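Local coordinates for restriction endonuclease EcoP15I, modification subunit (Escherichia coli, PDB 4ZCF), which binds the DNA site 5'-CAGCAG-3' as a dimer and methylates N6 of the second adenine on one strand, using S-adenosyl-L-methionine, at residues K259-S263 / D264-L268; E371-I374 / I375-K378; N485-F488 / D489-E493; T538-Q541 / Y542-L546. All coordinates share one frame; numbering follows the deposited sequence.

The four contacts are local, and three open a helix. Interactions 3 and 4 start helices 487-500 and 539-552 and pack on the same ten-stranded sheet: interaction 3 on strands 96-99 and 461-468, interaction 4 on 76-80 and 508-514. In each, a side chain three residues past the N-cap reaches back to its N-H. Both are partly buried, with Phe488, Leu490, Thr491, Thr544 and Leu545 buried and Asn485, Pro539 and Glu540 exposed. Interaction 1, also partly buried, starts helix 264-279 beside the second subunit, with a lysine folded back onto its own loop. Interaction 2, buried once DNA is counted, joins a loop to strand 376-380 through a lysine-glutamate salt bridge whose lysine also binds a phosphate.

Interaction 1 (K259-S263 / D264-L268); sequences KSNIS and DVKNL
Lys266 folds back from the N-terminal turn of helix 264-279 over the loop that leads into it and meets Asn261, at a loop-to-helix junction with Ser263 in the N-cap position. The hydroxyl of Ser263 makes no capping bond; its carbonyl does the helical work, receiving Asn267 N at Ser263 O over 3.0 Å. The lysine leaves its backbone with CG anti to N (chi1 168°) and bends at chi2, and this brings its chain alongside Ser263 until NZ lies nearly along the C=O axis of Asn261, with Lys266 NZ to Asn261 O at 2.7 Å. A second bond holds the ammonium from the helix side: Lys266 NZ donates to Asn267 OD1 at 3.2 Å, coming from above the amide's carbonyl plane. The amine thus bridges loop and helix, while the oxygen of Ser263 points at the Asn267 amide without a hydrogen bond to its ND2. Asp264 points away from the loop, its OD2 accepting from Glu327 N of the second subunit, so the same turn also faces the dimer partner, where Met347 of that subunit packs on Asp264 and Leu268. At the root of the lysine, Ser263 CB lies 3.7 Å from Lys266 CB.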
loop_
_atom_site.group_PDB
_atom_site.type_symbol
_atom_site.label_atom_id
_atom_site.label_comp_id
_atom_site.label_asym_id
_atom_site.label_seq_id
_atom_site.Cartn_x
_atom_site.Cartn_y
_atom_site.Cartn_z
ATOM N N LYS A 259 11.267 -10.032 -11.272
ATOM C CA LYS A 259 12.020 -11.188 -11.763
ATOM C C LYS A 259 13.507 -10.952 -11.624
ATOM O O LYS A 259 13.956 -9.809 -11.689
ATOM C CB LYS A 259 11.694 -11.526 -13.240
ATOM C CG LYS A 259 10.309 -12.128 -13.506
ATOM C CD LYS A 259 10.089 -13.531 -12.912
ATOM C CE LYS A 259 8.862 -14.243 -13.458
ATOM N NZ LYS A 259 7.589 -13.522 -13.173
ATOM N N SER A 260 14.259 -12.042 -11.435
ATOM C CA SER A 260 15.714 -12.076 -11.422
ATOM C C SER A 260 16.131 -12.746 -12.754
ATOM O O SER A 260 15.588 -13.808 -13.109
ATOM C CB SER A 260 16.227 -12.878 -10.223
ATOM O OG SER A 260 17.617 -13.165 -10.305
ATOM N N ASN A 261 17.054 -12.103 -13.510
ATOM C CA ASN A 261 17.563 -12.672 -14.761
ATOM C C ASN A 261 18.932 -13.364 -14.571
ATOM O O ASN A 261 19.427 -14.003 -15.501
ATOM C CB ASN A 261 17.585 -11.647 -15.908
ATOM C CG ASN A 261 17.290 -12.261 -17.276
ATOM O OD1 ASN A 261 17.483 -13.466 -17.531
ATOM N ND2 ASN A 261 16.783 -11.445 -18.192
ATOM N N ILE A 262 19.527 -13.257 -13.360
ATOM C CA ILE A 262 20.806 -13.900 -13.049
ATOM C C ILE A 262 20.740 -14.980 -11.947
ATOM O O ILE A 262 21.438 -14.875 -10.932
ATOM C CB ILE A 262 22.027 -12.930 -12.964
ATOM C CG1 ILE A 262 21.704 -11.594 -12.218
ATOM C CG2 ILE A 262 22.617 -12.677 -14.358
ATOM C CD1 ILE A 262 22.068 -11.563 -10.698
ATOM N N SER A 263 19.909 -16.033 -12.167
ATOM C CA SER A 263 19.749 -17.171 -11.252
ATOM C C SER A 263 20.983 -18.046 -11.282
ATOM O O SER A 263 21.623 -18.180 -12.328
ATOM C CB SER A 263 18.549 -18.038 -11.633
ATOM O OG SER A 263 17.444 -17.282 -12.095
ATOM N N ASP A 264 21.271 -18.701 -10.152
ATOM C CA ASP A 264 22.394 -19.617 -9.994
ATOM C C ASP A 264 22.202 -20.894 -10.808
ATOM O O ASP A 264 23.148 -21.311 -11.470
ATOM C CB ASP A 264 22.627 -19.923 -8.509
ATOM C CG ASP A 264 22.896 -18.685 -7.673
ATOM O OD1 ASP A 264 23.702 -17.827 -8.119
ATOM O OD2 ASP A 264 22.295 -18.562 -6.581
ATOM N N VAL A 265 20.982 -21.505 -10.774
ATOM C CA VAL A 265 20.652 -22.722 -11.543
ATOM C C VAL A 265 20.676 -22.428 -13.043
ATOM O O VAL A 265 21.321 -23.172 -13.785
ATOM C CB VAL A 265 19.347 -23.448 -11.097
ATOM C CG1 VAL A 265 19.053 -24.682 -11.966
ATOM C CG2 VAL A 265 19.427 -23.858 -9.643
ATOM N N LYS A 266 19.996 -21.343 -13.475
ATOM C CA LYS A 266 19.919 -20.889 -14.863
ATOM C C LYS A 266 21.325 -20.682 -15.457
ATOM O O LYS A 266 21.590 -21.168 -16.569
ATOM C CB LYS A 266 19.089 -19.592 -14.941
ATOM C CG LYS A 266 19.150 -18.847 -16.274
ATOM C CD LYS A 266 19.477 -17.408 -16.030
ATOM C CE LYS A 266 20.090 -16.768 -17.243
ATOM N NZ LYS A 266 20.997 -15.665 -16.853
ATOM N N ASN A 267 22.218 -19.978 -14.699
ATOM C CA ASN A 267 23.603 -19.688 -15.078
ATOM C C ASN A 267 24.443 -20.959 -15.232
ATOM O O ASN A 267 25.276 -21.029 -16.134
ATOM C CB ASN A 267 24.270 -18.732 -14.102
ATOM C CG ASN A 267 23.889 -17.273 -14.213
ATOM O OD1 ASN A 267 23.585 -16.762 -15.291
ATOM N ND2 ASN A 267 23.996 -16.540 -13.093
ATOM N N LEU A 268 24.211 -21.960 -14.370
ATOM C CA LEU A 268 24.906 -23.250 -14.372
ATOM C C LEU A 268 24.586 -24.031 -15.643
ATOM O O LEU A 268 25.499 -24.549 -16.276
ATOM C CB LEU A 268 24.498 -24.049 -13.113
ATOM C CG LEU A 268 24.925 -25.513 -13.004
ATOM C CD1 LEU A 268 26.314 -25.642 -12.412
ATOM C CD2 LEU A 268 23.933 -26.303 -12.161
#

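Interaction 2 (E371-I374 / I375-K378); sequences ENKI and IELK. With nucleotides of chain D.
Lys373 NZ is gripped from three directions. It donates to Glu376 OE2 at 2.8 Å in a salt bridge, to Ile374 O at 2.6 Å in the plane of that carbonyl, and to OP2 of nucleotide DC4 of chain D at 3.0 Å. The lysine gets there by starting with CG anti to the backbone N (chi1 174°) and then bending at chi2 and chi4, a hooked course that returns the ammonium to the carbonyl of the next residue. Glu376 runs extended beyond CG and meets it at about a right angle, its OE2 approached on the anti side and 34° out of the carboxylate plane. The same OE2 also accepts from Gln319 NE2, so both carboxylate oxygen and ammonium are held by more than one bond. The glutamate probably lowers the net charge offered to the phosphate while fixing where the lysine points. The phosphate has a second donor: Ile374 N reaches OP1 of DC4 of chain D at 3.3 Å, almost straight at 170°. Ile374 lays its CD1 against the sugar-phosphate backbone, near O5' of DC4, whereas Ile375 turns away to pack on Met356 and Phe367. The arrangement is a DNA-backbone contact, in which a lysine and a main-chain N-H bind one phosphate just before strand 376-380, in a small four-stranded antiparallel sheet that probably belongs to the target-recognition region of this beta-class methyltransferase.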
loop_
_atom_site.group_PDB
_atom_site.type_symbol
_atom_site.label_atom_id
_atom_site.label_comp_id
_atom_site.label_asym_id
_atom_site.label_seq_id
_atom_site.Cartn_x
_atom_site.Cartn_y
_atom_site.Cartn_z
ATOM N N GLU A 371 0.072 -37.531 -34.489
ATOM C CA GLU A 371 -0.984 -36.632 -34.029
ATOM C C GLU A 371 -1.594 -36.995 -32.653
ATOM O O GLU A 371 -2.258 -36.153 -32.053
ATOM C CB GLU A 371 -2.072 -36.485 -35.120
ATOM C CG GLU A 371 -3.008 -37.683 -35.289
ATOM C CD GLU A 371 -2.548 -38.881 -36.111
ATOM O OE1 GLU A 371 -3.426 -39.655 -36.558
ATOM O OE2 GLU A 371 -1.323 -39.060 -36.301
ATOM N N ASN A 372 -1.374 -38.217 -32.146
ATOM C CA ASN A 372 -1.955 -38.628 -30.863
ATOM C C ASN A 372 -1.299 -38.008 -29.594
ATOM O O ASN A 372 -1.742 -38.284 -28.480
ATOM C CB ASN A 372 -2.122 -40.157 -30.789
ATOM C CG ASN A 372 -2.795 -40.751 -32.011
ATOM O OD1 ASN A 372 -3.893 -40.346 -32.419
ATOM N ND2 ASN A 372 -2.135 -41.708 -32.649
ATOM N N LYS A 373 -0.314 -37.113 -29.779
ATOM C CA LYS A 373 0.421 -36.391 -28.736
ATOM C C LYS A 373 0.061 -34.873 -28.764
ATOM O O LYS A 373 0.131 -34.244 -29.826
ATOM C CB LYS A 373 1.942 -36.622 -28.944
ATOM C CG LYS A 373 2.919 -35.840 -28.059
ATOM C CD LYS A 373 2.923 -36.286 -26.602
ATOM C CE LYS A 373 3.738 -35.346 -25.740
ATOM N NZ LYS A 373 3.126 -33.979 -25.595
ATOM N N ILE A 374 -0.339 -34.304 -27.591
ATOM C CA ILE A 374 -0.652 -32.877 -27.466
ATOM C C ILE A 374 0.648 -32.132 -27.679
ATOM O O ILE A 374 1.692 -32.612 -27.226
ATOM C CB ILE A 374 -1.295 -32.499 -26.103
ATOM C CG1 ILE A 374 -2.567 -33.338 -25.789
ATOM C CG2 ILE A 374 -1.583 -30.998 -26.009
ATOM C CD1 ILE A 374 -3.066 -33.212 -24.256
ATOM N N ILE A 375 0.596 -30.987 -28.402
ATOM C CA ILE A 375 1.771 -30.157 -28.686
ATOM C C ILE A 375 2.413 -29.550 -27.434
ATOM O O ILE A 375 1.765 -29.360 -26.394
ATOM C CB ILE A 375 1.515 -29.067 -29.767
ATOM C CG1 ILE A 375 0.301 -28.173 -29.440
ATOM C CG2 ILE A 375 1.451 -29.660 -31.154
ATOM C CD1 ILE A 375 0.448 -26.803 -29.950
ATOM N N GLU A 376 3.690 -29.212 -27.565
ATOM C CA GLU A 376 4.462 -28.584 -26.509
ATOM C C GLU A 376 5.130 -27.339 -27.082
ATOM O O GLU A 376 5.201 -27.166 -28.305
ATOM C CB GLU A 376 5.522 -29.566 -25.959
ATOM C CG GLU A 376 4.939 -30.809 -25.310
ATOM C CD GLU A 376 5.922 -31.880 -24.871
ATOM O OE1 GLU A 376 7.151 -31.662 -24.999
ATOM O OE2 GLU A 376 5.459 -32.942 -24.395
ATOM N N LEU A 377 5.624 -26.482 -26.184
ATOM C CA LEU A 377 6.357 -25.266 -26.523
ATOM C C LEU A 377 7.845 -25.409 -26.179
ATOM O O LEU A 377 8.196 -25.811 -25.067
ATOM C CB LEU A 377 5.760 -24.074 -25.776
ATOM C CG LEU A 377 4.516 -23.491 -26.375
ATOM C CD1 LEU A 377 3.589 -22.986 -25.287
ATOM C CD2 LEU A 377 4.870 -22.374 -27.353
ATOM N N LYS A 378 8.714 -25.101 -27.133
ATOM C CA LYS A 378 10.156 -25.165 -26.909
ATOM C C LYS A 378 10.561 -23.935 -26.094
ATOM O O LYS A 378 10.330 -22.780 -26.497
ATOM C CB LYS A 378 10.905 -25.261 -28.243
ATOM C CG LYS A 378 12.356 -25.673 -28.123
ATOM C CD LYS A 378 12.869 -26.062 -29.468
ATOM C CE LYS A 378 14.368 -26.052 -29.553
ATOM N NZ LYS A 378 14.859 -26.589 -30.865
ATOM P P DC D 4 -0.018 -35.869 -23.827
ATOM O OP1 DC D 4 -0.405 -36.483 -25.119
ATOM O OP2 DC D 4 0.804 -34.638 -23.842
ATOM O "O5'" DC D 4 -1.319 -35.656 -22.908
ATOM C "C5'" DC D 4 -1.748 -36.712 -22.077
ATOM C "C4'" DC D 4 -2.556 -36.286 -20.870
ATOM O "O4'" DC D 4 -1.717 -36.090 -19.708
ATOM C "C3'" DC D 4 -3.468 -35.074 -20.978
ATOM O "O3'" DC D 4 -4.760 -35.390 -20.404
ATOM C "C2'" DC D 4 -2.689 -34.018 -20.192
ATOM C "C1'" DC D 4 -1.992 -34.832 -19.107
ATOM N N1 DC D 4 -0.670 -34.285 -18.623
ATOM C C2 DC D 4 -0.314 -34.391 -17.271
ATOM O O2 DC D 4 -1.136 -34.806 -16.453
ATOM N N3 DC D 4 0.909 -33.944 -16.876
ATOM C C4 DC D 4 1.759 -33.393 -17.750
ATOM N N4 DC D 4 2.940 -32.949 -17.302
ATOM C C5 DC D 4 1.448 -33.329 -19.141
ATOM C C6 DC D 4 0.243 -33.777 -19.517
ATOM P P DA D 3 5.832 -38.190 -24.414
ATOM O OP1 DA D 3 5.257 -38.745 -25.655
ATOM O OP2 DA D 3 6.688 -36.985 -24.513
ATOM O "O5'" DA D 3 4.634 -37.911 -23.389
ATOM C "C5'" DA D 3 3.703 -38.914 -23.067
ATOM C "C4'" DA D 3 2.583 -38.342 -22.235
ATOM O "O4'" DA D 3 2.990 -38.219 -20.856
ATOM C "C3'" DA D 3 2.123 -36.961 -22.671
ATOM O "O3'" DA D 3 0.751 -37.011 -23.011
ATOM C "C2'" DA D 3 2.417 -36.030 -21.494
ATOM C "C1'" DA D 3 2.542 -36.991 -20.326
ATOM N N9 DA D 3 3.556 -36.588 -19.361
ATOM C C8 DA D 3 4.864 -36.213 -19.578
ATOM N N7 DA D 3 5.541 -35.975 -18.475
ATOM C C5 DA D 3 4.618 -36.248 -17.484
ATOM C C6 DA D 3 4.695 -36.221 -16.091
ATOM N N6 DA D 3 5.808 -35.881 -15.425
ATOM N N1 DA D 3 3.562 -36.526 -15.406
ATOM C C2 DA D 3 2.433 -36.851 -16.053
ATOM N N3 DA D 3 2.265 -36.945 -17.366
ATOM C C4 DA D 3 3.397 -36.627 -18.010
#

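Interaction 3 (N485-F488 / D489-E493); sequences NTIF and DLTKE
Thr486 and Asp489 meet through a polar bond that closes the start of helix 487-500. Asp489, with CG anti to its carbonyl carbon (chi1 -66°), sends OD2 back to Thr486 N over 3.1 Å, the N-H arriving from above the carboxylate plane. The hydroxyl of Thr486 also lies 3.1 Å from that OD2, measured from Thr486 OG1, but its stronger partner is Asp470 OD1. Among backbone bonds, Thr491 N reaches Ile487 O at 3.0 Å and Lys492 N reaches Phe488 O at 2.8 Å, while Asp489 N to Thr486 O is weak. Thr491 OG1 comes within 2.9 Å of Ile487 O, with Gly443 O as another, weak acceptor within reach of the same proton. Packing is carried by Phe488, whose CG stands anti to its backbone N (chi1 180°) and whose ring reaches side chains on strands 96-99 and 461-468; Lys492 CB meets the ring obliquely at 4.2 Å from Phe488 CE2. Beyond that, the lysine runs out straight to a salt bridge with Asp81. Asp489, at N3, supplies the carboxylate half of a capping box to the N-H of the N-cap Thr486, at the head of a helix packed on the central sheet of the methyltransferase fold.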
loop_
_atom_site.group_PDB
_atom_site.type_symbol
_atom_site.label_atom_id
_atom_site.label_comp_id
_atom_site.label_asym_id
_atom_site.label_seq_id
_atom_site.Cartn_x
_atom_site.Cartn_y
_atom_site.Cartn_z
ATOM N N ASN A 485 28.963 -0.029 25.058
ATOM C CA ASN A 485 27.991 0.480 26.033
ATOM C C ASN A 485 26.593 0.725 25.442
ATOM O O ASN A 485 25.633 0.807 26.211
ATOM C CB ASN A 485 28.521 1.738 26.757
ATOM C CG ASN A 485 29.907 1.574 27.341
ATOM O OD1 ASN A 485 30.130 0.817 28.298
ATOM N ND2 ASN A 485 30.876 2.259 26.753
ATOM N N THR A 486 26.481 0.877 24.091
ATOM C CA THR A 486 25.202 1.056 23.375
ATOM C C THR A 486 25.097 0.105 22.176
ATOM O O THR A 486 26.130 -0.317 21.653
ATOM C CB THR A 486 24.902 2.538 23.011
ATOM O OG1 THR A 486 25.766 3.017 21.977
ATOM C CG2 THR A 486 24.940 3.471 24.207
ATOM N N ILE A 487 23.847 -0.239 21.748
ATOM C CA ILE A 487 23.559 -1.111 20.584
ATOM C C ILE A 487 24.136 -0.445 19.330
ATOM O O ILE A 487 24.563 -1.136 18.401
ATOM C CB ILE A 487 22.031 -1.408 20.369
ATOM C CG1 ILE A 487 21.209 -1.511 21.668
ATOM C CG2 ILE A 487 21.785 -2.614 19.403
ATOM C CD1 ILE A 487 21.442 -2.796 22.561
ATOM N N PHE A 488 24.128 0.909 19.309
ATOM C CA PHE A 488 24.671 1.699 18.207
ATOM C C PHE A 488 26.155 1.396 17.993
ATOM O O PHE A 488 26.589 1.333 16.845
ATOM C CB PHE A 488 24.443 3.210 18.419
ATOM C CG PHE A 488 25.007 4.026 17.282
ATOM C CD1 PHE A 488 24.280 4.208 16.104
ATOM C CD2 PHE A 488 26.297 4.555 17.356
ATOM C CE1 PHE A 488 24.823 4.918 15.030
ATOM C CE2 PHE A 488 26.847 5.253 16.273
ATOM C CZ PHE A 488 26.102 5.440 15.122
ATOM N N ASP A 489 26.921 1.234 19.092
ATOM C CA ASP A 489 28.356 0.950 19.083
ATOM C C ASP A 489 28.669 -0.375 18.385
ATOM O O ASP A 489 29.610 -0.427 17.590
ATOM C CB ASP A 489 28.928 0.950 20.515
ATOM C CG ASP A 489 28.903 2.281 21.230
ATOM O OD1 ASP A 489 29.117 3.313 20.566
ATOM O OD2 ASP A 489 28.761 2.281 22.474
ATOM N N LEU A 490 27.855 -1.425 18.659
ATOM C CA LEU A 490 27.961 -2.761 18.048
ATOM C C LEU A 490 27.597 -2.695 16.588
ATOM O O LEU A 490 28.205 -3.401 15.773
ATOM C CB LEU A 490 27.003 -3.746 18.699
ATOM C CG LEU A 490 27.286 -4.194 20.097
ATOM C CD1 LEU A 490 25.978 -4.379 20.830
ATOM C CD2 LEU A 490 28.140 -5.483 20.107
ATOM N N THR A 491 26.557 -1.888 16.271
ATOM C CA THR A 491 26.062 -1.663 14.916
ATOM C C THR A 491 27.134 -0.990 14.095
ATOM O O THR A 491 27.428 -1.483 13.014
ATOM C CB THR A 491 24.724 -0.892 14.938
ATOM O OG1 THR A 491 23.793 -1.661 15.693
ATOM C CG2 THR A 491 24.169 -0.610 13.534
ATOM N N LYS A 492 27.714 0.124 14.598
ATOM C CA LYS A 492 28.784 0.886 13.922
ATOM C C LYS A 492 29.976 -0.033 13.622
ATOM O O LYS A 492 30.417 -0.088 12.473
ATOM C CB LYS A 492 29.206 2.105 14.771
ATOM C CG LYS A 492 30.343 2.956 14.173
ATOM C CD LYS A 492 30.828 3.975 15.220
ATOM C CE LYS A 492 31.815 4.971 14.655
ATOM N NZ LYS A 492 32.217 5.972 15.674
ATOM N N GLU A 493 30.425 -0.807 14.635
ATOM C CA GLU A 493 31.506 -1.778 14.522
ATOM C C GLU A 493 31.217 -2.885 13.515
ATOM O O GLU A 493 32.121 -3.231 12.745
ATOM C CB GLU A 493 31.871 -2.371 15.903
ATOM C CG GLU A 493 32.986 -3.421 15.904
ATOM C CD GLU A 493 34.406 -3.018 15.526
ATOM O OE1 GLU A 493 34.588 -2.037 14.768
ATOM O OE2 GLU A 493 35.345 -3.730 15.950
#

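Interaction 4 (T538-Q541 / Y542-L546); sequences TPEQ and YDTLL
Tyr542 N donates to Thr538 O over 2.9 Å, a nearly straight bond (171°) in the N-terminal turn of helix 539-552, where Thr538 is the N-cap and Gln541 makes half a capping box. Glu540 O is the busier acceptor: Thr544 N meets it at 3.0 Å, and Thr544 OG1, 3.1 Å away, donates from well above the carbonyl plane. That second bond follows from Thr544 holding OG1 beside its backbone N (chi1 -53°), which lays the hydroxyl back along the helix. Leu545 N continues the series to Gln541 O at 3.0 Å, while Asp543 N to Pro539 O is weak. On the capping side, the hydroxyl of Thr538 makes no capping bond, but Gln541, extended beyond CG, returns its OE1 to Thr538 N at 3.3 Å, the N-H standing above the amide's carbonyl plane. This is the N3-to-N-cap half of the box, with an amide where a carboxylate is usual. Outward from this, Thr544 packs on Leu77, Ala79 and Met513, where the helix meets strands 76-80 and 508-514, and Tyr542 sends its ring away from the turn to Ile581, its OH bonded to His572 NE2. At the root of the ring, Tyr542 CB lies 3.7 Å from Pro539 O.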
loop_
_atom_site.group_PDB
_atom_site.type_symbol
_atom_site.label_atom_id
_atom_site.label_comp_id
_atom_site.label_asym_id
_atom_site.label_seq_id
_atom_site.Cartn_x
_atom_site.Cartn_y
_atom_site.Cartn_z
ATOM N N THR A 538 30.370 27.731 19.153
ATOM C CA THR A 538 31.468 26.804 19.405
ATOM C C THR A 538 31.816 26.202 18.015
ATOM O O THR A 538 30.885 25.961 17.237
ATOM C CB THR A 538 30.979 25.779 20.427
ATOM O OG1 THR A 538 31.127 26.351 21.719
ATOM C CG2 THR A 538 31.703 24.457 20.371
ATOM N N PRO A 539 33.119 26.001 17.653
ATOM C CA PRO A 539 33.438 25.388 16.343
ATOM C C PRO A 539 32.618 24.130 16.040
ATOM O O PRO A 539 32.331 23.869 14.877
ATOM C CB PRO A 539 34.940 25.082 16.447
ATOM C CG PRO A 539 35.448 26.060 17.429
ATOM C CD PRO A 539 34.354 26.253 18.433
ATOM N N GLU A 540 32.209 23.387 17.088
ATOM C CA GLU A 540 31.342 22.214 16.955
ATOM C C GLU A 540 29.915 22.678 16.609
ATOM O O GLU A 540 29.349 22.177 15.644
ATOM C CB GLU A 540 31.366 21.319 18.215
ATOM C CG GLU A 540 30.380 20.151 18.170
ATOM C CD GLU A 540 30.653 18.991 19.111
ATOM O OE1 GLU A 540 29.856 18.779 20.057
ATOM O OE2 GLU A 540 31.651 18.272 18.874
ATOM N N GLN A 541 29.361 23.659 17.364
ATOM C CA GLN A 541 28.011 24.194 17.132
ATOM C C GLN A 541 27.842 24.698 15.695
ATOM O O GLN A 541 26.888 24.309 15.026
ATOM C CB GLN A 541 27.645 25.244 18.182
ATOM C CG GLN A 541 27.482 24.648 19.597
ATOM C CD GLN A 541 27.325 25.660 20.720
ATOM O OE1 GLN A 541 27.549 26.860 20.569
ATOM N NE2 GLN A 541 26.938 25.191 21.896
ATOM N N TYR A 542 28.831 25.467 15.198
ATOM C CA TYR A 542 28.925 26.027 13.840
ATOM C C TYR A 542 28.753 24.910 12.778
ATOM O O TYR A 542 28.074 25.116 11.761
ATOM C CB TYR A 542 30.315 26.678 13.693
ATOM C CG TYR A 542 30.652 27.230 12.323
ATOM C CD1 TYR A 542 30.956 26.379 11.259
ATOM C CD2 TYR A 542 30.787 28.601 12.117
ATOM C CE1 TYR A 542 31.261 26.879 9.996
ATOM C CE2 TYR A 542 31.123 29.113 10.865
ATOM C CZ TYR A 542 31.363 28.248 9.807
ATOM O OH TYR A 542 31.687 28.746 8.564
ATOM N N ASP A 543 29.431 23.757 12.992
ATOM C CA ASP A 543 29.389 22.595 12.108
ATOM C C ASP A 543 28.040 21.884 12.171
ATOM O O ASP A 543 27.545 21.456 11.133
ATOM C CB ASP A 543 30.549 21.642 12.405
ATOM C CG ASP A 543 31.905 22.119 11.900
ATOM O OD1 ASP A 543 31.936 22.883 10.893
ATOM O OD2 ASP A 543 32.940 21.687 12.474
ATOM N N THR A 544 27.423 21.798 13.376
ATOM C CA THR A 544 26.081 21.252 13.592
ATOM C C THR A 544 25.028 22.050 12.784
ATOM O O THR A 544 24.176 21.440 12.145
ATOM C CB THR A 544 25.759 21.142 15.088
ATOM O OG1 THR A 544 26.809 20.416 15.738
ATOM C CG2 THR A 544 24.415 20.442 15.352
ATOM N N LEU A 545 25.132 23.391 12.762
ATOM C CA LEU A 545 24.234 24.285 12.019
ATOM C C LEU A 545 24.310 24.086 10.530
ATOM O O LEU A 545 23.278 23.950 9.897
ATOM C CB LEU A 545 24.529 25.759 12.321
ATOM C CG LEU A 545 24.142 26.318 13.675
ATOM C CD1 LEU A 545 24.326 27.825 13.662
ATOM C CD2 LEU A 545 22.696 25.992 14.033
ATOM N N LEU A 546 25.525 24.102 9.962
ATOM C CA LEU A 546 25.788 23.931 8.527
ATOM C C LEU A 546 25.170 22.628 8.006
ATOM O O LEU A 546 24.489 22.651 6.979
ATOM C CB LEU A 546 27.307 23.951 8.301
ATOM C CG LEU A 546 27.837 23.812 6.882
ATOM C CD1 LEU A 546 27.340 24.938 5.955
ATOM C CD2 LEU A 546 29.347 23.751 6.898
#